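Local coordinates for protein uroporphyrinogen-III C-methyltransferase (Pseudomonas denitrificans, PDB 1S4D) that catalyses the two successive S-adenosyl-L-methionine-dependent methylations, at C-2 and C-7, that convert uroporphyrinogen III to precorrin-2 in cobalamin and siroheme biosynthesis, at residues W18-G23 with R94-K99. Sequence-based numbering, arbitrary orientation.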
ATOM      1  N   TRP B  18      -4.315  -7.361  17.454  1.00 21.31           N
ATOM      2  CA  TRP B  18      -3.634  -6.970  16.234  1.00 21.55           C
ATOM      3  C   TRP B  18      -4.666  -6.571  15.158  1.00 22.10           C
ATOM      4  O   TRP B  18      -5.618  -7.325  14.868  1.00 22.35           O
ATOM      5  CB  TRP B  18      -2.747  -8.100  15.740  1.00 21.25           C
ATOM      6  CG  TRP B  18      -1.583  -8.407  16.621  1.00 20.64           C
ATOM      7  CD1 TRP B  18      -1.423  -8.061  17.940  1.00 21.81           C
ATOM      8  CD2 TRP B  18      -0.389  -9.097  16.249  1.00 19.24           C
ATOM      9  NE1 TRP B  18      -0.209  -8.503  18.411  1.00 19.42           N
ATOM     10  CE2 TRP B  18       0.447  -9.145  17.397  1.00 18.44           C
ATOM     11  CE3 TRP B  18       0.074  -9.673  15.056  1.00 18.35           C
ATOM     12  CZ2 TRP B  18       1.702  -9.747  17.390  1.00 15.60           C
ATOM     13  CZ3 TRP B  18       1.319 -10.288  15.056  1.00 17.69           C
ATOM     14  CH2 TRP B  18       2.116 -10.319  16.223  1.00 17.29           C
ATOM     15  N   LEU B  19      -4.489  -5.375  14.599  1.00 22.31           N
ATOM     16  CA  LEU B  19      -5.190  -4.965  13.386  1.00 22.47           C
ATOM     17  C   LEU B  19      -4.293  -5.378  12.213  1.00 22.73           C
ATOM     18  O   LEU B  19      -3.206  -4.837  12.038  1.00 23.13           O
ATOM     19  CB  LEU B  19      -5.434  -3.460  13.400  1.00 22.53           C
ATOM     20  CG  LEU B  19      -6.466  -2.922  14.418  1.00 24.01           C
ATOM     21  CD1 LEU B  19      -6.068  -3.224  15.807  1.00 25.17           C
ATOM     22  CD2 LEU B  19      -6.603  -1.434  14.326  1.00 24.96           C
ATOM     23  N   VAL B  20      -4.748  -6.362  11.440  1.00 22.39           N
ATOM     24  CA  VAL B  20      -3.950  -7.040  10.427  1.00 21.74           C
ATOM     25  C   VAL B  20      -4.621  -6.920   9.057  1.00 22.29           C
ATOM     26  O   VAL B  20      -5.843  -7.216   8.905  1.00 21.76           O
ATOM     27  CB  VAL B  20      -3.824  -8.548  10.754  1.00 21.77           C
ATOM     28  CG1 VAL B  20      -3.027  -9.264   9.702  1.00 21.32           C
ATOM     29  CG2 VAL B  20      -3.200  -8.768  12.122  1.00 21.47           C
ATOM     30  N   GLY B  21      -3.831  -6.480   8.069  1.00 22.03           N
ATOM     31  CA  GLY B  21      -4.297  -6.417   6.699  1.00 21.90           C
ATOM     32  C   GLY B  21      -4.281  -7.821   6.125  1.00 21.93           C
ATOM     33  O   GLY B  21      -3.290  -8.531   6.276  1.00 22.56           O
ATOM     34  N   ALA B  22      -5.371  -8.233   5.486  1.00 21.26           N
ATOM     35  CA  ALA B  22      -5.411  -9.505   4.753  1.00 20.15           C
ATOM     36  C   ALA B  22      -4.944  -9.331   3.316  1.00 19.76           C
ATOM     37  O   ALA B  22      -4.825 -10.293   2.576  1.00 19.70           O
ATOM     38  CB  ALA B  22      -6.835 -10.088   4.769  1.00 19.61           C
ATOM     39  N   GLY B  23      -4.699  -8.092   2.901  1.00 19.99           N
ATOM     40  CA  GLY B  23      -4.502  -7.808   1.486  1.00 19.33           C
ATOM     41  C   GLY B  23      -5.833  -7.915   0.746  1.00 19.33           C
ATOM     42  O   GLY B  23      -6.889  -8.125   1.371  1.00 18.56           O
ATOM     43  N   ARG B  94      -6.176 -13.875  22.620  1.00 20.40           N
ATOM     44  CA  ARG B  94      -5.290 -13.288  21.632  1.00 20.33           C
ATOM     45  C   ARG B  94      -6.214 -12.926  20.464  1.00 20.23           C
ATOM     46  O   ARG B  94      -6.814 -13.811  19.843  1.00 19.76           O
ATOM     47  CB  ARG B  94      -4.223 -14.297  21.184  1.00 20.67           C
ATOM     48  CG  ARG B  94      -3.388 -14.974  22.302  1.00 21.51           C
ATOM     49  CD  ARG B  94      -2.757 -16.270  21.838  1.00 24.73           C
ATOM     50  NE  ARG B  94      -2.325 -17.137  22.929  1.00 29.97           N
ATOM     51  CZ  ARG B  94      -1.120 -17.063  23.518  1.00 33.14           C
ATOM     52  NH1 ARG B  94      -0.224 -16.159  23.119  1.00 33.46           N
ATOM     53  NH2 ARG B  94      -0.808 -17.890  24.512  1.00 32.24           N
ATOM     54  N   VAL B  95      -6.354 -11.628  20.195  1.00 19.88           N
ATOM     55  CA  VAL B  95      -7.368 -11.129  19.267  1.00 19.63           C
ATOM     56  C   VAL B  95      -6.760 -10.606  17.971  1.00 20.27           C
ATOM     57  O   VAL B  95      -5.879  -9.721  17.988  1.00 20.56           O
ATOM     58  CB  VAL B  95      -8.229  -9.996  19.912  1.00 19.22           C
ATOM     59  CG1 VAL B  95      -9.398  -9.646  19.031  1.00 18.13           C
ATOM     60  CG2 VAL B  95      -8.719 -10.399  21.272  1.00 17.34           C
ATOM     61  N   LEU B  96      -7.248 -11.157  16.862  1.00 20.48           N
ATOM     62  CA  LEU B  96      -6.856 -10.765  15.513  1.00 21.30           C
ATOM     63  C   LEU B  96      -8.038 -10.094  14.841  1.00 21.70           C
ATOM     64  O   LEU B  96      -9.099 -10.740  14.658  1.00 21.55           O
ATOM     65  CB  LEU B  96      -6.515 -12.024  14.705  1.00 21.55           C
ATOM     66  CG  LEU B  96      -5.363 -12.053  13.701  1.00 21.99           C
ATOM     67  CD1 LEU B  96      -5.527 -13.275  12.923  1.00 24.06           C
ATOM     68  CD2 LEU B  96      -5.387 -10.906  12.769  1.00 22.06           C
ATOM     69  N   ARG B  97      -7.893  -8.814  14.493  1.00 22.06           N
ATOM     70  CA  ARG B  97      -8.931  -8.135  13.688  1.00 22.47           C
ATOM     71  C   ARG B  97      -8.360  -8.155  12.294  1.00 22.12           C
ATOM     72  O   ARG B  97      -7.351  -7.498  12.055  1.00 21.64           O
ATOM     73  CB  ARG B  97      -9.220  -6.709  14.184  1.00 22.23           C
ATOM     74  CG  ARG B  97      -9.955  -5.784  13.200  1.00 24.85           C
ATOM     75  CD  ARG B  97     -11.492  -5.679  13.365  1.00 27.41           C
ATOM     76  NE  ARG B  97     -12.145  -6.363  12.256  1.00 32.40           N
ATOM     77  CZ  ARG B  97     -12.931  -5.809  11.329  1.00 35.64           C
ATOM     78  NH1 ARG B  97     -13.263  -4.519  11.352  1.00 38.01           N
ATOM     79  NH2 ARG B  97     -13.414  -6.580  10.372  1.00 38.44           N
ATOM     80  N   LEU B  98      -8.961  -8.967  11.412  1.00 22.20           N
ATOM     81  CA  LEU B  98      -8.440  -9.201  10.064  1.00 22.62           C
ATOM     82  C   LEU B  98      -9.123  -8.248   9.103  1.00 23.52           C
ATOM     83  O   LEU B  98     -10.304  -8.388   8.825  1.00 24.88           O
ATOM     84  CB  LEU B  98      -8.761 -10.618   9.602  1.00 22.21           C
ATOM     85  CG  LEU B  98      -7.790 -11.587   8.889  1.00 20.77           C
ATOM     86  CD1 LEU B  98      -8.507 -12.548   7.939  1.00 14.46           C
ATOM     87  CD2 LEU B  98      -6.669 -10.905   8.169  1.00 19.54           C
ATOM     88  N   LYS B  99      -8.415  -7.273   8.574  1.00 23.35           N
ATOM     89  CA  LYS B  99      -9.114  -6.352   7.711  1.00 23.26           C
ATOM     90  C   LYS B  99      -8.678  -6.546   6.277  1.00 23.41           C
ATOM     91  O   LYS B  99      -7.512  -6.926   6.011  1.00 23.79           O
ATOM     92  CB  LYS B  99      -8.870  -4.936   8.203  1.00 23.58           C
ATOM     93  CG  LYS B  99      -9.022  -4.848   9.736  1.00 25.04           C
ATOM     94  CD  LYS B  99      -8.488  -3.557  10.266  1.00 26.83           C
ATOM     95  CE  LYS B  99      -9.161  -2.389   9.573  1.00 26.40           C
ATOM     96  NZ  LYS B  99     -10.579  -2.359   9.965  1.00 24.79           N
TER
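Trp18 to Gly21 pair in parallel register with Leu96 to Lys99, the strand axes approaching to 4.7 Å at an angle of 27°. Five backbone hydrogen bonds join them, the donor alternating between the two segments: Trp18 N to Val95 O, Arg97 N to Trp18 O, Val20 N to Arg97 O, Lys99 N to Val20 O, and finally Ala22 N to Lys99 O at 2.6 Å, which continues the pairing to Ala22. Val20, Leu96 and Leu98 share one face of the sheet. With CG1 anti to its backbone N (chi1 179°), Val20 turns that methyl toward Leu98 CD2, 4.3 Å away. Ala22 CB extends this apolar row, meeting Leu98 CD2 at 3.5 Å. Helix 32-40 covers Trp18, Val20 and Leu96. On the other face, Leu19 packs against helix 109-118, and its CB passes 4.4 Å from Lys99 CD. Lys99 CG lies 4.2 Å above the guanidinium plane of Arg97, offset toward its rim. Both charged ends bridge to Glu112; Arg97 also pairs with Asp47, and Lys99 NZ reaches Gly107 O. These carboxylates probably offset the two buried positive charges. The contact joins the middle strand of the parallel sheet, 94-99, to its neighbour 16-21 in this tetrapyrrole methylase. Its backbone bonds run up to Ala22, consistent with holding in place the approach through Gly23 to Pro24, an S-adenosyl-L-homocysteine-binding residue.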